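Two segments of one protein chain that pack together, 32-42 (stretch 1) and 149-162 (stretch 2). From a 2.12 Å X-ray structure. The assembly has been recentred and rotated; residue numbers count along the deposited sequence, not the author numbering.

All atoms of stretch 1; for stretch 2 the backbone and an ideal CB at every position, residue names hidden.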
ATOM      1  N   ALA A  32      14.563  -8.606  -0.430  1.00 37.78           N
ATOM      2  CA  ALA A  32      14.626  -9.264   0.869  1.00 40.12           C
ATOM      3  C   ALA A  32      14.213 -10.727   0.752  1.00 41.69           C
ATOM      4  O   ALA A  32      14.766 -11.590   1.431  1.00 43.93           O
ATOM      5  CB  ALA A  32      13.742  -8.539   1.880  1.00 40.44           C
ATOM      6  N   GLU A  33      13.245 -10.999  -0.119  1.00 40.61           N
ATOM      7  CA  GLU A  33      12.768 -12.363  -0.341  1.00 42.01           C
ATOM      8  C   GLU A  33      13.830 -13.236  -0.997  1.00 44.03           C
ATOM      9  O   GLU A  33      14.028 -14.385  -0.600  1.00 43.59           O
ATOM     10  CB  GLU A  33      11.501 -12.360  -1.201  1.00 38.98           C
ATOM     11  CG  GLU A  33      10.279 -11.828  -0.478  1.00 41.37           C
ATOM     12  CD  GLU A  33       9.958 -12.625   0.771  1.00 45.28           C
ATOM     13  OE1 GLU A  33      10.081 -13.868   0.732  1.00 47.62           O
ATOM     14  OE2 GLU A  33       9.593 -12.009   1.794  1.00 43.72           O
ATOM     15  N   ILE A  34      14.507 -12.687  -2.002  1.00 43.11           N
ATOM     16  CA  ILE A  34      15.579 -13.400  -2.689  1.00 46.06           C
ATOM     17  C   ILE A  34      16.689 -13.773  -1.710  1.00 49.48           C
ATOM     18  O   ILE A  34      17.292 -14.844  -1.816  1.00 47.34           O
ATOM     19  CB  ILE A  34      16.164 -12.557  -3.844  1.00 45.65           C
ATOM     20  CG1 ILE A  34      15.127 -12.381  -4.951  1.00 48.42           C
ATOM     21  CG2 ILE A  34      17.410 -13.212  -4.425  1.00 47.13           C
ATOM     22  CD1 ILE A  34      14.708 -13.682  -5.599  1.00 46.48           C
ATOM     23  N   LYS A  35      16.928 -12.895  -0.740  1.00 50.78           N
ATOM     24  CA  LYS A  35      18.010 -13.074   0.222  1.00 52.52           C
ATOM     25  C   LYS A  35      17.973 -14.430   0.922  1.00 53.49           C
ATOM     26  O   LYS A  35      19.001 -15.093   1.032  1.00 53.91           O
ATOM     27  CB  LYS A  35      17.986 -11.952   1.261  1.00 54.23           C
ATOM     28  CG  LYS A  35      19.089 -12.052   2.298  1.00 57.21           C
ATOM     29  CD  LYS A  35      19.078 -10.854   3.234  1.00 61.05           C
ATOM     30  CE  LYS A  35      19.976  -9.744   2.719  1.00 63.52           C
ATOM     31  NZ  LYS A  35      21.381  -9.909   3.194  1.00 68.86           N
ATOM     32  N   TYR A  36      16.802 -14.857   1.387  1.00 50.13           N
ATOM     33  CA  TYR A  36      16.726 -16.159   2.049  1.00 56.47           C
ATOM     34  C   TYR A  36      16.145 -17.236   1.132  1.00 56.29           C
ATOM     35  O   TYR A  36      16.051 -18.404   1.512  1.00 58.65           O
ATOM     36  CB  TYR A  36      15.923 -16.064   3.351  1.00 60.15           C
ATOM     37  CG  TYR A  36      14.459 -15.721   3.201  1.00 62.35           C
ATOM     38  CD1 TYR A  36      13.501 -16.721   3.084  1.00 68.28           C
ATOM     39  CD2 TYR A  36      14.029 -14.401   3.213  1.00 62.92           C
ATOM     40  CE1 TYR A  36      12.157 -16.416   2.963  1.00 70.19           C
ATOM     41  CE2 TYR A  36      12.687 -14.086   3.091  1.00 65.40           C
ATOM     42  CZ  TYR A  36      11.756 -15.098   2.967  1.00 70.18           C
ATOM     43  OH  TYR A  36      10.419 -14.793   2.847  1.00 72.97           O
ATOM     44  N   TYR A  37      15.776 -16.841  -0.081  1.00 50.33           N
ATOM     45  CA  TYR A  37      15.338 -17.795  -1.094  1.00 48.81           C
ATOM     46  C   TYR A  37      16.492 -18.718  -1.491  1.00 47.78           C
ATOM     47  O   TYR A  37      16.332 -19.938  -1.551  1.00 50.62           O
ATOM     48  CB  TYR A  37      14.799 -17.059  -2.327  1.00 47.16           C
ATOM     49  CG  TYR A  37      13.936 -17.905  -3.243  1.00 46.88           C
ATOM     50  CD1 TYR A  37      14.486 -18.932  -4.006  1.00 43.07           C
ATOM     51  CD2 TYR A  37      12.570 -17.665  -3.357  1.00 42.93           C
ATOM     52  CE1 TYR A  37      13.701 -19.704  -4.841  1.00 45.91           C
ATOM     53  CE2 TYR A  37      11.777 -18.428  -4.195  1.00 44.23           C
ATOM     54  CZ  TYR A  37      12.349 -19.446  -4.936  1.00 47.54           C
ATOM     55  OH  TYR A  37      11.566 -20.210  -5.770  1.00 51.40           O
ATOM     56  N   ILE A  38      17.653 -18.124  -1.751  1.00 43.79           N
ATOM     57  CA  ILE A  38      18.809 -18.853  -2.275  1.00 46.62           C
ATOM     58  C   ILE A  38      19.798 -19.279  -1.190  1.00 47.82           C
ATOM     59  O   ILE A  38      20.985 -19.475  -1.465  1.00 50.23           O
ATOM     60  CB  ILE A  38      19.564 -18.004  -3.314  1.00 49.30           C
ATOM     61  CG1 ILE A  38      20.034 -16.690  -2.682  1.00 50.23           C
ATOM     62  CG2 ILE A  38      18.678 -17.730  -4.516  1.00 45.52           C
ATOM     63  CD1 ILE A  38      20.895 -15.839  -3.595  1.00 49.70           C
ATOM     64  N   THR A  39      19.300 -19.440   0.031  1.00 48.18           N
ATOM     65  CA  THR A  39      20.152 -19.703   1.188  1.00 56.74           C
ATOM     66  C   THR A  39      20.926 -21.022   1.099  1.00 58.27           C
ATOM     67  O   THR A  39      21.932 -21.201   1.784  1.00 61.60           O
ATOM     68  CB  THR A  39      19.324 -19.696   2.495  1.00 61.75           C
ATOM     69  OG1 THR A  39      20.178 -19.987   3.609  1.00 67.66           O
ATOM     70  CG2 THR A  39      18.202 -20.723   2.433  1.00 62.99           C
ATOM     71  N   TYR A  40      20.475 -21.938   0.250  1.00 58.78           N
ATOM     72  CA  TYR A  40      21.138 -23.233   0.139  1.00 62.98           C
ATOM     73  C   TYR A  40      22.037 -23.336  -1.091  1.00 63.39           C
ATOM     74  O   TYR A  40      22.729 -24.337  -1.282  1.00 66.81           O
ATOM     75  CB  TYR A  40      20.105 -24.359   0.140  1.00 65.82           C
ATOM     76  CG  TYR A  40      19.951 -24.995   1.500  1.00 69.09           C
ATOM     77  CD1 TYR A  40      19.042 -24.499   2.427  1.00 68.82           C
ATOM     78  CD2 TYR A  40      20.738 -26.078   1.870  1.00 70.40           C
ATOM     79  CE1 TYR A  40      18.911 -25.074   3.677  1.00 70.02           C
ATOM     80  CE2 TYR A  40      20.614 -26.659   3.113  1.00 72.59           C
ATOM     81  CZ  TYR A  40      19.701 -26.156   4.011  1.00 70.64           C
ATOM     82  OH  TYR A  40      19.583 -26.739   5.249  1.00 71.78           O
ATOM     83  N   HIS A  41      22.024 -22.300  -1.923  1.00 61.42           N
ATOM     84  CA  HIS A  41      23.020 -22.166  -2.977  1.00 60.79           C
ATOM     85  C   HIS A  41      24.145 -21.320  -2.414  1.00 59.62           C
ATOM     86  O   HIS A  41      24.127 -20.095  -2.516  1.00 56.27           O
ATOM     87  CB  HIS A  41      22.422 -21.540  -4.232  1.00 59.55           C
ATOM     88  CG  HIS A  41      21.251 -22.295  -4.774  1.00 60.15           C
ATOM     89  ND1 HIS A  41      21.367 -23.569  -5.289  1.00 63.42           N
ATOM     90  CD2 HIS A  41      19.943 -21.965  -4.875  1.00 62.23           C
ATOM     91  CE1 HIS A  41      20.180 -23.989  -5.686  1.00 63.69           C
ATOM     92  NE2 HIS A  41      19.298 -23.035  -5.447  1.00 64.54           N
ATOM     93  N   TYR A  42      25.121 -21.995  -1.817  1.00 64.52           N
ATOM     94  CA  TYR A  42      26.058 -21.360  -0.900  1.00 68.70           C
ATOM     95  C   TYR A  42      26.811 -20.178  -1.500  1.00 68.41           C
ATOM     96  O   TYR A  42      26.752 -19.081  -0.950  1.00 68.75           O
ATOM     97  CB  TYR A  42      27.032 -22.411  -0.369  1.00 76.31           C
ATOM     98  CG  TYR A  42      26.307 -23.612   0.202  1.00 80.75           C
ATOM     99  CD1 TYR A  42      25.347 -23.454   1.196  1.00 79.25           C
ATOM    100  CD2 TYR A  42      26.566 -24.896  -0.260  1.00 82.87           C
ATOM    101  CE1 TYR A  42      24.671 -24.539   1.721  1.00 78.13           C
ATOM    102  CE2 TYR A  42      25.894 -25.991   0.261  1.00 83.14           C
ATOM    103  CZ  TYR A  42      24.947 -25.805   1.252  1.00 80.16           C
ATOM    104  OH  TYR A  42      24.274 -26.885   1.775  1.00 79.15           O
ATOM    105  N   UNK A 149      14.635 -28.581  -6.244  1.00 66.60           N
ATOM    106  CA  UNK A 149      14.345 -28.731  -4.819  1.00 67.71           C
ATOM    107  C   UNK A 149      13.997 -27.401  -4.153  1.00 59.62           C
ATOM    108  O   UNK A 149      12.924 -27.258  -3.568  1.00 57.38           O
ATOM    109  CB  UNK A 149      15.542 -29.365  -4.108  1.00 67.71           C
ATOM    110  N   UNK A 150      14.910 -26.436  -4.244  1.00 57.17           N
ATOM    111  CA  UNK A 150      14.738 -25.136  -3.600  1.00 52.72           C
ATOM    112  C   UNK A 150      13.475 -24.432  -4.089  1.00 49.80           C
ATOM    113  O   UNK A 150      12.748 -23.825  -3.299  1.00 46.85           O
ATOM    114  CB  UNK A 150      15.961 -24.253  -3.857  1.00 52.72           C
ATOM    115  N   UNK A 151      13.211 -24.529  -5.389  1.00 50.11           N
ATOM    116  CA  UNK A 151      12.010 -23.940  -5.964  1.00 50.65           C
ATOM    117  C   UNK A 151      10.750 -24.547  -5.356  1.00 52.94           C
ATOM    118  O   UNK A 151       9.810 -23.829  -5.017  1.00 54.35           O
ATOM    119  CB  UNK A 151      12.004 -24.126  -7.483  1.00 50.65           C
ATOM    120  N   UNK A 152      10.735 -25.869  -5.216  1.00 57.86           N
ATOM    121  CA  UNK A 152       9.566 -26.557  -4.683  1.00 60.05           C
ATOM    122  C   UNK A 152       9.367 -26.243  -3.201  1.00 55.94           C
ATOM    123  O   UNK A 152       8.233 -26.098  -2.737  1.00 51.79           O
ATOM    124  CB  UNK A 152       9.701 -28.067  -4.888  1.00 60.05           C
ATOM    125  N   UNK A 153      10.469 -26.133  -2.465  1.00 52.61           N
ATOM    126  CA  UNK A 153      10.412 -25.788  -1.045  1.00 51.67           C
ATOM    127  C   UNK A 153       9.818 -24.401  -0.836  1.00 44.76           C
ATOM    128  O   UNK A 153       8.878 -24.226  -0.058  1.00 41.45           O
ATOM    129  CB  UNK A 153      11.809 -25.857  -0.424  1.00 51.67           C
ATOM    130  N   UNK A 154      10.371 -23.420  -1.540  1.00 41.95           N
ATOM    131  CA  UNK A 154       9.934 -22.037  -1.404  1.00 42.41           C
ATOM    132  C   UNK A 154       8.495 -21.853  -1.869  1.00 42.87           C
ATOM    133  O   UNK A 154       7.744 -21.076  -1.281  1.00 37.40           O
ATOM    134  CB  UNK A 154      10.861 -21.111  -2.195  1.00 42.41           C
ATOM    135  N   UNK A 155       8.117 -22.567  -2.925  1.00 45.61           N
ATOM    136  CA  UNK A 155       6.755 -22.494  -3.441  1.00 47.29           C
ATOM    137  C   UNK A 155       5.777 -22.996  -2.388  1.00 42.83           C
ATOM    138  O   UNK A 155       4.711 -22.417  -2.195  1.00 36.49           O
ATOM    139  CB  UNK A 155       6.618 -23.304  -4.732  1.00 47.29           C
ATOM    140  N   UNK A 156       6.153 -24.071  -1.705  1.00 44.63           N
ATOM    141  CA  UNK A 156       5.328 -24.635  -0.645  1.00 50.07           C
ATOM    142  C   UNK A 156       5.189 -23.647   0.508  1.00 44.70           C
ATOM    143  O   UNK A 156       4.123 -23.525   1.112  1.00 46.13           O
ATOM    144  CB  UNK A 156       5.922 -25.954  -0.147  1.00 50.07           C
ATOM    145  N   UNK A 157       6.274 -22.940   0.805  1.00 40.46           N
ATOM    146  CA  UNK A 157       6.253 -21.908   1.833  1.00 41.78           C
ATOM    147  C   UNK A 157       5.325 -20.768   1.426  1.00 39.82           C
ATOM    148  O   UNK A 157       4.512 -20.309   2.227  1.00 43.93           O
ATOM    149  CB  UNK A 157       7.665 -21.379   2.092  1.00 41.78           C
ATOM    150  N   UNK A 158       5.440 -20.327   0.176  1.00 39.95           N
ATOM    151  CA  UNK A 158       4.608 -19.239  -0.338  1.00 42.00           C
ATOM    152  C   UNK A 158       3.132 -19.616  -0.381  1.00 40.93           C
ATOM    153  O   UNK A 158       2.269 -18.827   0.003  1.00 39.85           O
ATOM    154  CB  UNK A 158       5.078 -18.835  -1.737  1.00 42.00           C
ATOM    155  N   UNK A 159       2.851 -20.822  -0.864  1.00 41.76           N
ATOM    156  CA  UNK A 159       1.484 -21.318  -0.969  1.00 42.42           C
ATOM    157  C   UNK A 159       0.801 -21.342   0.399  1.00 44.08           C
ATOM    158  O   UNK A 159      -0.325 -20.871   0.546  1.00 47.93           O
ATOM    159  CB  UNK A 159       1.474 -22.717  -1.589  1.00 42.42           C
ATOM    160  N   UNK A 160       1.490 -21.874   1.403  1.00 42.24           N
ATOM    161  CA  UNK A 160       0.926 -21.962   2.747  1.00 48.44           C
ATOM    162  C   UNK A 160       0.671 -20.574   3.342  1.00 44.08           C
ATOM    163  O   UNK A 160      -0.298 -20.368   4.071  1.00 44.02           O
ATOM    164  CB  UNK A 160       1.862 -22.759   3.658  1.00 48.44           C
ATOM    165  N   UNK A 161       1.540 -19.623   3.018  1.00 37.72           N
ATOM    166  CA  UNK A 161       1.407 -18.269   3.540  1.00 39.32           C
ATOM    167  C   UNK A 161       0.215 -17.517   2.948  1.00 37.58           C
ATOM    168  O   UNK A 161      -0.494 -16.824   3.670  1.00 37.67           O
ATOM    169  CB  UNK A 161       2.693 -17.485   3.270  1.00 39.32           C
ATOM    170  N   UNK A 162      -0.019 -17.662   1.646  1.00 37.42           N
ATOM    171  CA  UNK A 162      -1.123 -16.947   1.013  1.00 42.16           C
ATOM    172  C   UNK A 162      -2.473 -17.572   1.365  1.00 44.98           C
ATOM    173  O   UNK A 162      -3.511 -16.930   1.228  1.00 47.91           O
ATOM    174  CB  UNK A 162      -0.936 -16.927  -0.505  1.00 42.16           C
TER

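Stretch 2 is helical throughout: from 153 onward each NH donates to the carbonyl four residues earlier, so every position must tolerate helical phi/psi. Its axis crosses helix 32-37 at 130°, with a closest approach of 11.9 Å, and the positions that matter recur every three or four residues.

At position 149 the ideal CB has nothing of stretch 1 within 5.5 Å, and a polar residue would suit as well as any; it is Asp-149.

Position 150 points toward stretch 1, its ideal CB 3.9 Å from His-41 NE2 and 4.9 Å from Tyr-37 O. Such close neighbours favour a small or short branched side chain: Ala, Ser, Thr or Val. Thr-150 puts its methyl CG2 3.5 Å from Tyr-37 O and 3.9 Å from Tyr-37 CE1, while its OG1 lies 3.7 Å from His-41 NE2. A short branched side chain thus fills the corner between the tyrosine and the turn that runs from Ile-38 to His-41.

Position 151 points sideways, with Tyr-37 OH 4.3 Å from its ideal CB; many sizes could pass alongside. Tyr-151 brings CD1 to 3.5 Å from Tyr-37 OH.

Position 152 points away and 153 sideways, with nothing of stretch 1 within 5.5 Å of either ideal CB. The choice is wide; they are Glu-152 and Ile-153.

Position 154 is the tightest. Its CA lies 6.9 Å from Tyr-37 CA, and its ideal CB is 3.5 Å from Tyr-37 CE2, pointing toward stretch 1. A flexible, unbranched apolar chain such as Met would suit, and Leu is conceivable. Met-154, m at all three chi angles, lays CG over the face of Tyr-37, 3.5 Å from the ring centroid and 5° off the normal, a CH-pi contact. Its SD follows over the same face at 4.6 Å from the centroid, and CE reaches to 4.0 Å from Tyr-36 CE1.

Position 155 points sideways, 156 is out of reach, and 157 points toward stretch 1 but finds nothing within 5.5 Å of its ideal CB. Stretch 1 leaves the choice wide: Leu-155, Glu-156 and Ile-157.

From position 158 the CB points sideways, with Glu-33 and the Tyr-37 ring edge beyond close range. A long side chain with a polar tip would suit, to span the gap and offer a donor to the Glu-33 carboxylate; Tyr, Lys or Arg could reach. Tyr-158 packs CE2 3.8 Å from Tyr-37 CE2, and its OH donates a weak hydrogen bond to Glu-33 OE1 at 3.4 Å.

Position 161 points toward a distant Tyr-36 hydroxyl, which favours a long donor, Arg or Lys. Arg-161, extended beyond chi1, donates from NH1 to Tyr-36 OH at 3.2 Å.

At 159, 160 and 162 the ideal CB finds nothing of stretch 1 within 5.5 Å, so any helix-compatible residue would do; they are Val-159, Glu-160 and Val-162.

Stretch 2 (149-162) DTYEIMLEIYVERV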
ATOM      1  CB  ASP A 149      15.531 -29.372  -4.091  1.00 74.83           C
ATOM      2  CG  ASP A 149      15.703 -30.839  -4.435  1.00 87.76           C
ATOM      3  OD1 ASP A 149      14.761 -31.436  -4.997  1.00 90.49           O
ATOM      4  OD2 ASP A 149      16.781 -31.397  -4.134  1.00 94.18           O
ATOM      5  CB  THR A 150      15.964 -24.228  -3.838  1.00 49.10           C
ATOM      6  OG1 THR A 150      17.056 -24.682  -3.031  1.00 54.69           O
ATOM      7  CG2 THR A 150      15.656 -22.785  -3.477  1.00 48.07           C
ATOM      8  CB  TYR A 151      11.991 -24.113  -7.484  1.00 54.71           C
ATOM      9  CG  TYR A 151      10.675 -23.711  -8.114  1.00 56.83           C
ATOM     10  CD1 TYR A 151      10.353 -22.372  -8.298  1.00 56.30           C
ATOM     11  CD2 TYR A 151       9.752 -24.668  -8.517  1.00 60.03           C
ATOM     12  CE1 TYR A 151       9.151 -22.000  -8.868  1.00 57.38           C
ATOM     13  CE2 TYR A 151       8.546 -24.303  -9.087  1.00 61.02           C
ATOM     14  CZ  TYR A 151       8.253 -22.968  -9.260  1.00 58.53           C
ATOM     15  OH  TYR A 151       7.056 -22.595  -9.827  1.00 59.07           O
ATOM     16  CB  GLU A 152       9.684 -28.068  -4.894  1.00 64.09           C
ATOM     17  CG  GLU A 152       8.456 -28.844  -4.442  1.00 73.26           C
ATOM     18  CD  GLU A 152       8.579 -30.336  -4.680  1.00 88.82           C
ATOM     19  OE1 GLU A 152       9.523 -30.952  -4.143  1.00 98.29           O
ATOM     20  OE2 GLU A 152       7.728 -30.893  -5.405  1.00 91.56           O
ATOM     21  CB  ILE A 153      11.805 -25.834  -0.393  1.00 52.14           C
ATOM     22  CG1 ILE A 153      12.326 -27.271  -0.354  1.00 48.77           C
ATOM     23  CG2 ILE A 153      11.757 -25.246   1.010  1.00 51.20           C
ATOM     24  CD1 ILE A 153      11.435 -28.215   0.416  1.00 54.05           C
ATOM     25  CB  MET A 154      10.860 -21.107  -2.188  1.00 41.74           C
ATOM     26  CG  MET A 154      12.270 -21.014  -1.627  1.00 42.02           C
ATOM     27  SD  MET A 154      12.288 -20.488   0.096  1.00 41.57           S
ATOM     28  CE  MET A 154      11.374 -18.948  -0.016  1.00 30.42           C
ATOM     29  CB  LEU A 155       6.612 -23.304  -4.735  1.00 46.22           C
ATOM     30  CG  LEU A 155       5.251 -23.207  -5.435  1.00 47.83           C
ATOM     31  CD1 LEU A 155       4.940 -21.764  -5.805  1.00 46.91           C
ATOM     32  CD2 LEU A 155       5.197 -24.101  -6.666  1.00 50.37           C
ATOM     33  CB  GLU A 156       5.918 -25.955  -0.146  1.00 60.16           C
ATOM     34  CG  GLU A 156       5.082 -26.643   0.922  1.00 70.24           C
ATOM     35  CD  GLU A 156       3.699 -27.022   0.427  1.00 80.88           C
ATOM     36  OE1 GLU A 156       3.571 -27.403  -0.755  1.00 85.40           O
ATOM     37  OE2 GLU A 156       2.738 -26.932   1.221  1.00 85.33           O
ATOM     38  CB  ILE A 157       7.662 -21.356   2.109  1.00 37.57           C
ATOM     39  CG1 ILE A 157       8.558 -22.465   2.666  1.00 37.76           C
ATOM     40  CG2 ILE A 157       7.595 -20.184   3.076  1.00 33.26           C
ATOM     41  CD1 ILE A 157       9.967 -22.022   2.976  1.00 36.76           C
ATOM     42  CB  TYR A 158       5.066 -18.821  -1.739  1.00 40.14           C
ATOM     43  CG  TYR A 158       6.399 -18.112  -1.771  1.00 40.09           C
ATOM     44  CD1 TYR A 158       6.941 -17.559  -0.620  1.00 36.61           C
ATOM     45  CD2 TYR A 158       7.111 -17.986  -2.957  1.00 38.47           C
ATOM     46  CE1 TYR A 158       8.156 -16.907  -0.645  1.00 38.15           C
ATOM     47  CE2 TYR A 158       8.328 -17.333  -2.992  1.00 38.23           C
ATOM     48  CZ  TYR A 158       8.846 -16.795  -1.833  1.00 38.87           C
ATOM     49  OH  TYR A 158      10.057 -16.147  -1.856  1.00 42.57           O
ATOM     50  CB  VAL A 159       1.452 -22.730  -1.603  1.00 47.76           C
ATOM     51  CG1 VAL A 159       0.143 -23.435  -1.301  1.00 49.52           C
ATOM     52  CG2 VAL A 159       1.680 -22.647  -3.108  1.00 47.11           C
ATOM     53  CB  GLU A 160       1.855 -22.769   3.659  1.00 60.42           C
ATOM     54  CG  GLU A 160       1.310 -23.018   5.060  1.00 74.44           C
ATOM     55  CD  GLU A 160       0.086 -23.922   5.079  1.00 86.75           C
ATOM     56  OE1 GLU A 160      -0.143 -24.654   4.093  1.00 89.34           O
ATOM     57  OE2 GLU A 160      -0.650 -23.899   6.088  1.00 93.55           O
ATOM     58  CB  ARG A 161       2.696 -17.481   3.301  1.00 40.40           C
ATOM     59  CG  ARG A 161       3.818 -17.873   4.247  1.00 42.23           C
ATOM     60  CD  ARG A 161       5.108 -17.147   3.923  1.00 42.98           C
ATOM     61  NE  ARG A 161       6.163 -17.476   4.880  1.00 43.49           N
ATOM     62  CZ  ARG A 161       7.410 -17.026   4.801  1.00 39.43           C
ATOM     63  NH1 ARG A 161       7.767 -16.222   3.807  1.00 38.55           N
ATOM     64  NH2 ARG A 161       8.301 -17.381   5.717  1.00 39.62           N
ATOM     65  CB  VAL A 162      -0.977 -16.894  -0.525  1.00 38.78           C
ATOM     66  CG1 VAL A 162       0.306 -16.179  -0.911  1.00 35.65           C
ATOM     67  CG2 VAL A 162      -1.031 -18.286  -1.124  1.00 39.73           C
TER
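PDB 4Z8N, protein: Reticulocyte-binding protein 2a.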